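Long-range contacts in pseudopodium-enriched atypical kinase 1 (Homo sapiens, PDB 6BHC), which is classed as a pseudokinase, adopting a protein kinase fold with an unusual catalytic cleft and a novel dimerization mode, and probably works in signalling more as scaffold than enzyme: residues 201-206 with 240-245; 207-212 with 236-241. The protein carries 1 engineered substitution. All coordinates share one frame; numbering follows the deposited sequence.

Interaction 1: 201-206 with 240-245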
ATOM      1  N   HIS A 201      28.023 -16.606  20.116  1.00 23.02           N
ATOM      2  CA  HIS A 201      27.408 -17.922  19.965  1.00 24.54           C
ATOM      3  C   HIS A 201      28.443 -19.035  20.100  1.00 30.49           C
ATOM      4  O   HIS A 201      28.226 -20.013  20.827  1.00 32.77           O
ATOM      5  CB  HIS A 201      26.688 -18.005  18.621  1.00 17.28           C
ATOM      6  CG  HIS A 201      25.856 -19.238  18.454  1.00 31.08           C
ATOM      7  ND1 HIS A 201      26.391 -20.451  18.076  1.00 34.98           N
ATOM      8  CD2 HIS A 201      24.526 -19.444  18.605  1.00 21.58           C
ATOM      9  CE1 HIS A 201      25.426 -21.350  18.003  1.00 36.37           C
ATOM     10  NE2 HIS A 201      24.285 -20.765  18.319  1.00 24.97           N
ATOM     11  N   CYS A 202      29.567 -18.911  19.392  1.00 27.57           N
ATOM     12  CA  CYS A 202      30.734 -19.790  19.475  1.00 37.18           C
ATOM     13  C   CYS A 202      30.500 -21.186  18.910  1.00 34.79           C
ATOM     14  O   CYS A 202      31.386 -22.043  19.024  1.00 43.69           O
ATOM     15  CB  CYS A 202      31.252 -19.921  20.912  1.00 42.22           C
ATOM     16  SG  CYS A 202      31.794 -18.372  21.649  1.00 56.76           S
ATOM     17  N   ASP A 203      29.348 -21.448  18.304  1.00 29.12           N
ATOM     18  CA  ASP A 203      29.085 -22.758  17.715  1.00 29.49           C
ATOM     19  C   ASP A 203      28.180 -22.592  16.496  1.00 30.88           C
ATOM     20  O   ASP A 203      27.164 -23.273  16.346  1.00 27.95           O
ATOM     21  CB  ASP A 203      28.477 -23.707  18.747  1.00 43.21           C
ATOM     22  CG  ASP A 203      28.511 -25.156  18.295  1.00 51.19           C
ATOM     23  OD1 ASP A 203      29.442 -25.523  17.546  1.00 42.87           O
ATOM     24  OD2 ASP A 203      27.609 -25.926  18.688  1.00 51.78           O
ATOM     25  N   LEU A 204      28.547 -21.675  15.607  1.00 32.32           N
ATOM     26  CA  LEU A 204      27.765 -21.403  14.406  1.00 27.63           C
ATOM     27  C   LEU A 204      28.054 -22.493  13.382  1.00 32.87           C
ATOM     28  O   LEU A 204      29.062 -22.450  12.674  1.00 34.19           O
ATOM     29  CB  LEU A 204      28.090 -20.019  13.859  1.00 30.21           C
ATOM     30  CG  LEU A 204      27.626 -18.846  14.724  1.00 32.21           C
ATOM     31  CD1 LEU A 204      28.070 -17.519  14.127  1.00 33.13           C
ATOM     32  CD2 LEU A 204      26.113 -18.880  14.897  1.00 31.41           C
ATOM     33  N   ARG A 205      27.167 -23.482  13.309  1.00 31.42           N
ATOM     34  CA  ARG A 205      27.255 -24.554  12.331  1.00 24.15           C
ATOM     35  C   ARG A 205      25.921 -24.674  11.610  1.00 29.06           C
ATOM     36  O   ARG A 205      24.874 -24.298  12.144  1.00 36.37           O
ATOM     37  CB  ARG A 205      27.644 -25.886  12.992  1.00 24.98           C
ATOM     38  CG  ARG A 205      29.089 -25.915  13.480  1.00 35.02           C
ATOM     39  CD  ARG A 205      29.454 -27.221  14.176  1.00 44.11           C
ATOM     40  NE  ARG A 205      28.848 -27.336  15.500  1.00 53.72           N
ATOM     41  CZ  ARG A 205      27.884 -28.198  15.811  1.00 58.61           C
ATOM     42  NH1 ARG A 205      27.419 -29.034  14.894  1.00 59.03           N
ATOM     43  NH2 ARG A 205      27.392 -28.229  17.041  1.00 59.69           N
ATOM     44  N   LEU A 206      25.969 -25.194  10.380  1.00 30.85           N
ATOM     45  CA  LEU A 206      24.776 -25.203   9.537  1.00 26.83           C
ATOM     46  C   LEU A 206      23.657 -26.039  10.145  1.00 26.23           C
ATOM     47  O   LEU A 206      22.477 -25.757   9.910  1.00 29.43           O
ATOM     48  CB  LEU A 206      25.124 -25.708   8.137  1.00 26.35           C
ATOM     49  CG  LEU A 206      26.032 -24.800   7.302  1.00 31.03           C
ATOM     50  CD1 LEU A 206      26.257 -25.380   5.913  1.00 31.10           C
ATOM     51  CD2 LEU A 206      25.454 -23.396   7.210  1.00 28.28           C
ATOM     52  N   VAL A 240      18.467 -18.900  14.595  1.00 22.53           N
ATOM     53  CA  VAL A 240      19.699 -19.336  15.246  1.00 20.63           C
ATOM     54  C   VAL A 240      19.343 -20.070  16.530  1.00 24.55           C
ATOM     55  O   VAL A 240      18.555 -19.575  17.345  1.00 18.81           O
ATOM     56  CB  VAL A 240      20.621 -18.140  15.531  1.00 19.55           C
ATOM     57  CG1 VAL A 240      21.952 -18.617  16.093  1.00 14.71           C
ATOM     58  CG2 VAL A 240      20.832 -17.312  14.272  1.00 18.25           C
ATOM     59  N   SER A 241      19.925 -21.252  16.718  1.00 21.59           N
ATOM     60  CA  SER A 241      19.625 -22.073  17.880  1.00 17.34           C
ATOM     61  C   SER A 241      20.919 -22.652  18.433  1.00 24.55           C
ATOM     62  O   SER A 241      22.016 -22.372  17.937  1.00 22.35           O
ATOM     63  CB  SER A 241      18.636 -23.190  17.529  1.00 25.62           C
ATOM     64  OG  SER A 241      19.243 -24.148  16.681  1.00 31.57           O
ATOM     65  N   ASN A 242      20.771 -23.470  19.475  1.00 26.01           N
ATOM     66  CA  ASN A 242      21.875 -24.156  20.134  1.00 20.54           C
ATOM     67  C   ASN A 242      22.876 -23.172  20.725  1.00 32.47           C
ATOM     68  O   ASN A 242      23.921 -22.899  20.126  1.00 32.47           O
ATOM     69  CB  ASN A 242      22.576 -25.112  19.170  1.00 19.99           C
ATOM     70  CG  ASN A 242      23.548 -26.030  19.876  1.00 31.15           C
ATOM     71  OD1 ASN A 242      23.605 -26.058  21.106  1.00 29.55           O
ATOM     72  ND2 ASN A 242      24.309 -26.798  19.106  1.00 37.94           N
ATOM     73  N   PHE A 243      22.566 -22.650  21.909  1.00 30.91           N
ATOM     74  CA  PHE A 243      23.451 -21.751  22.638  1.00 29.47           C
ATOM     75  C   PHE A 243      24.218 -22.472  23.741  1.00 32.74           C
ATOM     76  O   PHE A 243      24.486 -21.887  24.797  1.00 35.61           O
ATOM     77  CB  PHE A 243      22.654 -20.581  23.214  1.00 28.99           C
ATOM     78  CG  PHE A 243      22.184 -19.601  22.176  1.00 27.65           C
ATOM     79  CD1 PHE A 243      21.100 -19.893  21.364  1.00 17.58           C
ATOM     80  CD2 PHE A 243      22.829 -18.386  22.013  1.00 29.96           C
ATOM     81  CE1 PHE A 243      20.670 -18.992  20.409  1.00 33.19           C
ATOM     82  CE2 PHE A 243      22.405 -17.481  21.060  1.00 30.04           C
ATOM     83  CZ  PHE A 243      21.323 -17.783  20.257  1.00 26.77           C
ATOM     84  N   SER A 244      24.583 -23.738  23.515  1.00 26.80           N
ATOM     85  CA  SER A 244      25.280 -24.506  24.542  1.00 31.61           C
ATOM     86  C   SER A 244      26.709 -24.019  24.746  1.00 36.67           C
ATOM     87  O   SER A 244      27.258 -24.161  25.844  1.00 40.86           O
ATOM     88  CB  SER A 244      25.280 -25.991  24.178  1.00 38.76           C
ATOM     89  OG  SER A 244      23.968 -26.456  23.918  1.00 51.21           O
ATOM     90  N   GLN A 245      27.328 -23.457  23.709  1.00 33.28           N
ATOM     91  CA  GLN A 245      28.697 -22.965  23.780  1.00 35.42           C
ATOM     92  C   GLN A 245      28.765 -21.450  23.929  1.00 34.88           C
ATOM     93  O   GLN A 245      29.852 -20.876  23.817  1.00 32.13           O
ATOM     94  CB  GLN A 245      29.475 -23.391  22.533  1.00 36.80           C
ATOM     95  CG  GLN A 245      29.328 -24.857  22.157  1.00 45.99           C
ATOM     96  CD  GLN A 245      30.204 -25.768  22.989  1.00 64.53           C
ATOM     97  OE1 GLN A 245      29.828 -26.183  24.085  1.00 72.87           O
ATOM     98  NE2 GLN A 245      31.383 -26.089  22.467  1.00 72.16           N
TER
HETATM   99  O   HOH W   1      26.473 -22.188  21.332  1.00 31.43           O
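His201 and Asn242 bring together two signature loops of the kinase fold: His201-Cys202-Asp203 matches the HRD motif of the catalytic loop, and Asn242-Phe243-Ser244 stands where active kinases carry DFG. An imidazole suits position 201 because one nitrogen can donate while the other accepts. With CG anti to the backbone N (chi1 -171°), the imidazole reaches the second loop, and NE2 donates to Ser241 O at 2.8 Å; the acceptor lies in the ring plane, although the donor stands above the carbonyl plane. ND1 accepts from Asp203 N, so the two bonds, one from each loop, probably fix the ring's rotation. The ring points its CD2 edge at the face of Phe243, centroids 4.8 Å apart and planes at 63°; CD2 also rests on Val240 CG1. Gln245 lays its CG 3.7 Å from Asp203 CB, aliphatic against aliphatic. The Asp203 carboxylate is gripped side-on by Arg205 NE and NH2, while Arg205 NH1 bridges to Glu207. Asn242 ND2 sits 3.4 Å from Asp203 OD2 at a poor angle, its hydrogen bond going to Asn208. One water joins the loops, donating to His201 O and Asn242 O and accepting from Gln245 N at 2.8 Å.

Interaction 2: 207-212 with 236-241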
ATOM      1  N   GLU A 207      23.998 -27.061  10.932  1.00 25.83           N
ATOM      2  CA  GLU A 207      22.987 -27.867  11.603  1.00 32.56           C
ATOM      3  C   GLU A 207      22.393 -27.176  12.825  1.00 34.76           C
ATOM      4  O   GLU A 207      21.431 -27.696  13.403  1.00 34.14           O
ATOM      5  CB  GLU A 207      23.573 -29.226  12.007  1.00 31.62           C
ATOM      6  CG  GLU A 207      24.859 -29.156  12.823  1.00 40.20           C
ATOM      7  CD  GLU A 207      26.111 -29.063  11.962  1.00 59.95           C
ATOM      8  OE1 GLU A 207      25.995 -28.732  10.763  1.00 56.23           O
ATOM      9  OE2 GLU A 207      27.213 -29.325  12.488  1.00 69.04           O
ATOM     10  N   ASN A 208      22.931 -26.027  13.229  1.00 30.98           N
ATOM     11  CA  ASN A 208      22.369 -25.236  14.315  1.00 29.35           C
ATOM     12  C   ASN A 208      21.477 -24.106  13.818  1.00 31.21           C
ATOM     13  O   ASN A 208      20.885 -23.396  14.634  1.00 26.60           O
ATOM     14  CB  ASN A 208      23.491 -24.665  15.192  1.00 26.22           C
ATOM     15  CG  ASN A 208      24.250 -25.743  15.943  1.00 37.49           C
ATOM     16  OD1 ASN A 208      23.681 -26.761  16.334  1.00 29.42           O
ATOM     17  ND2 ASN A 208      25.545 -25.524  16.147  1.00 37.21           N
ATOM     18  N   LEU A 209      21.368 -23.926  12.505  1.00 26.93           N
ATOM     19  CA  LEU A 209      20.508 -22.910  11.915  1.00 25.52           C
ATOM     20  C   LEU A 209      19.261 -23.586  11.359  1.00 29.24           C
ATOM     21  O   LEU A 209      19.358 -24.446  10.476  1.00 32.89           O
ATOM     22  CB  LEU A 209      21.246 -22.144  10.818  1.00 18.88           C
ATOM     23  CG  LEU A 209      22.605 -21.555  11.209  1.00 25.99           C
ATOM     24  CD1 LEU A 209      23.264 -20.876  10.017  1.00 19.65           C
ATOM     25  CD2 LEU A 209      22.461 -20.584  12.369  1.00 24.73           C
ATOM     26  N   LEU A 210      18.100 -23.196  11.872  1.00 20.81           N
ATOM     27  CA  LEU A 210      16.832 -23.812  11.517  1.00 22.10           C
ATOM     28  C   LEU A 210      16.082 -22.959  10.501  1.00 24.79           C
ATOM     29  O   LEU A 210      16.202 -21.732  10.483  1.00 21.94           O
ATOM     30  CB  LEU A 210      15.963 -24.012  12.760  1.00 21.62           C
ATOM     31  CG  LEU A 210      16.668 -24.610  13.980  1.00 33.32           C
ATOM     32  CD1 LEU A 210      15.745 -24.620  15.190  1.00 38.42           C
ATOM     33  CD2 LEU A 210      17.168 -26.011  13.671  1.00 30.85           C
ATOM     34  N   LEU A 211      15.295 -23.627   9.660  1.00 25.71           N
ATOM     35  CA  LEU A 211      14.467 -22.974   8.652  1.00 25.24           C
ATOM     36  C   LEU A 211      13.003 -23.254   8.959  1.00 32.61           C
ATOM     37  O   LEU A 211      12.587 -24.416   9.005  1.00 30.88           O
ATOM     38  CB  LEU A 211      14.826 -23.464   7.248  1.00 19.19           C
ATOM     39  CG  LEU A 211      16.220 -23.078   6.759  1.00 25.56           C
ATOM     40  CD1 LEU A 211      16.516 -23.723   5.415  1.00 21.29           C
ATOM     41  CD2 LEU A 211      16.338 -21.567   6.671  1.00 35.13           C
ATOM     42  N   VAL A 212      12.227 -22.190   9.166  1.00 28.20           N
ATOM     43  CA  VAL A 212      10.811 -22.292   9.489  1.00 38.02           C
ATOM     44  C   VAL A 212      10.021 -21.425   8.516  1.00 43.08           C
ATOM     45  O   VAL A 212      10.581 -20.652   7.738  1.00 44.98           O
ATOM     46  CB  VAL A 212      10.509 -21.879  10.945  1.00 43.35           C
ATOM     47  CG1 VAL A 212      11.432 -22.600  11.913  1.00 44.09           C
ATOM     48  CG2 VAL A 212      10.642 -20.380  11.101  1.00 49.65           C
ATOM     49  N   THR A 236      11.760 -20.182   4.700  1.00 39.34           N
ATOM     50  CA  THR A 236      12.800 -19.209   4.406  1.00 35.05           C
ATOM     51  C   THR A 236      13.169 -18.338   5.598  1.00 32.30           C
ATOM     52  O   THR A 236      14.053 -17.482   5.468  1.00 24.35           O
ATOM     53  CB  THR A 236      12.375 -18.315   3.234  1.00 38.92           C
ATOM     54  OG1 THR A 236      11.074 -17.776   3.493  1.00 44.07           O
ATOM     55  CG2 THR A 236      12.338 -19.115   1.942  1.00 41.84           C
ATOM     56  N   ARG A 237      12.527 -18.520   6.749  1.00 25.85           N
ATOM     57  CA  ARG A 237      12.872 -17.781   7.956  1.00 23.50           C
ATOM     58  C   ARG A 237      13.959 -18.537   8.710  1.00 25.78           C
ATOM     59  O   ARG A 237      13.734 -19.662   9.170  1.00 30.40           O
ATOM     60  CB  ARG A 237      11.643 -17.578   8.842  1.00 28.04           C
ATOM     61  CG  ARG A 237      11.963 -17.017  10.221  1.00 28.56           C
ATOM     62  CD  ARG A 237      10.705 -16.871  11.061  1.00 26.87           C
ATOM     63  NE  ARG A 237      11.002 -16.420  12.417  1.00 29.31           N
ATOM     64  CZ  ARG A 237      10.079 -16.210  13.347  1.00 30.28           C
ATOM     65  NH1 ARG A 237       8.797 -16.408  13.068  1.00 24.80           N
ATOM     66  NH2 ARG A 237      10.435 -15.801  14.558  1.00 26.04           N
ATOM     67  N   LEU A 238      15.132 -17.922   8.834  1.00 20.33           N
ATOM     68  CA  LEU A 238      16.259 -18.537   9.520  1.00 20.25           C
ATOM     69  C   LEU A 238      16.185 -18.246  11.012  1.00 22.53           C
ATOM     70  O   LEU A 238      15.839 -17.135  11.425  1.00 28.94           O
ATOM     71  CB  LEU A 238      17.586 -18.033   8.945  1.00 20.73           C
ATOM     72  CG  LEU A 238      18.886 -18.605   9.523  1.00 24.55           C
ATOM     73  CD1 LEU A 238      19.925 -18.813   8.429  1.00 19.12           C
ATOM     74  CD2 LEU A 238      19.448 -17.699  10.611  1.00 25.50           C
ATOM     75  N   ILE A 239      16.518 -19.250  11.819  1.00 19.52           N
ATOM     76  CA  ILE A 239      16.449 -19.150  13.270  1.00 20.81           C
ATOM     77  C   ILE A 239      17.733 -19.725  13.853  1.00 27.22           C
ATOM     78  O   ILE A 239      18.055 -20.898  13.621  1.00 18.70           O
ATOM     79  CB  ILE A 239      15.214 -19.874  13.833  1.00 22.37           C
ATOM     80  CG1 ILE A 239      13.948 -19.065  13.534  1.00 26.02           C
ATOM     81  CG2 ILE A 239      15.364 -20.110  15.320  1.00 34.63           C
ATOM     82  CD1 ILE A 239      12.686 -19.635  14.146  1.00 33.64           C
ATOM     83  N   VAL A 240      18.467 -18.900  14.595  1.00 22.53           N
ATOM     84  CA  VAL A 240      19.699 -19.336  15.246  1.00 20.63           C
ATOM     85  C   VAL A 240      19.343 -20.070  16.530  1.00 24.55           C
ATOM     86  O   VAL A 240      18.555 -19.575  17.345  1.00 18.81           O
ATOM     87  CB  VAL A 240      20.621 -18.140  15.531  1.00 19.55           C
ATOM     88  CG1 VAL A 240      21.952 -18.617  16.093  1.00 14.71           C
ATOM     89  CG2 VAL A 240      20.832 -17.312  14.272  1.00 18.25           C
ATOM     90  N   SER A 241      19.925 -21.252  16.718  1.00 21.59           N
ATOM     91  CA  SER A 241      19.625 -22.073  17.880  1.00 17.34           C
ATOM     92  C   SER A 241      20.919 -22.652  18.433  1.00 24.55           C
ATOM     93  O   SER A 241      22.016 -22.372  17.937  1.00 22.35           O
ATOM     94  CB  SER A 241      18.636 -23.190  17.529  1.00 25.62           C
ATOM     95  OG  SER A 241      19.243 -24.148  16.681  1.00 31.57           O
TER
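Leu210 and Ile239 form a hydrogen-bonded pair at the middle of an antiparallel β-ladder, part of the small sheet that the C-lobe of a protein kinase sets beneath the cleft. Strands 209-212 and 237-240 run at 146° to each other, and each residue of this pair donates its N-H to the other's carbonyl. From its CB, 4.3 Å from Ile239 CB, the Leu210 side chain turns beside its own backbone N (chi1 -46°) and heads for Ser241: CG lies 3.8 Å from Ser241 OG, CD1 leans on the same hydroxyl and on Ser241 CB, and CD2 stays 4.1 Å from Ser241 OG. A branched, apolar residue suits this place, where Thr157 and Gln118 add further contacts; by sequence pattern it matches the leucine that underlies adenine in active kinases. An alanine here would probably open a gap beside Ser241, where CG and both methyls now pack. Leu209, Leu211, Leu238 and Val240 take the other face, toward helix 173-194. At the far end Thr236 and Arg237 both face Val212, a classic β-bulge. Val212 CG2 packs 3.5 Å from Arg237 CD, against the aliphatic part of an extended chain whose guanidinium goes on to Phe115. At the near end Asn208 O accepts twice, from Ser241 N at 3.1 Å and from Ser241 OG at 2.7 Å, the hydroxyl standing above the carbonyl plane. A small hydroxyl residue is apt, since it can fold back to this oxygen. Main-chain bonds thus set the register and apolar side chains, with the aliphatic part of Arg237, line both faces, while the doubly gripped carbonyl is likely to hold the start of strand 209-212 firmly against the end of its partner.

Interaction 2 is nested within interaction 1 along the chain: residues 201-206 lead into 207-212, and strand 237-240 runs directly into the loop of interaction 1, Val240 and Ser241 belonging to both. Their centres are 11 Å apart. Asn208 fastens them, its ND2 lying 2.8 Å from Asp203 O and its OD1 2.8 Å from Asn242 ND2, both probable hydrogen bonds. In active kinases the matching asparagine, together with the DFG aspartate, binds metal; here an asparagine holds the aspartate's position and its amide nitrogen probably donates to Asn208, consistent with an altered cleft. The ladder of interaction 2 therefore carries both loops of interaction 1 on its end.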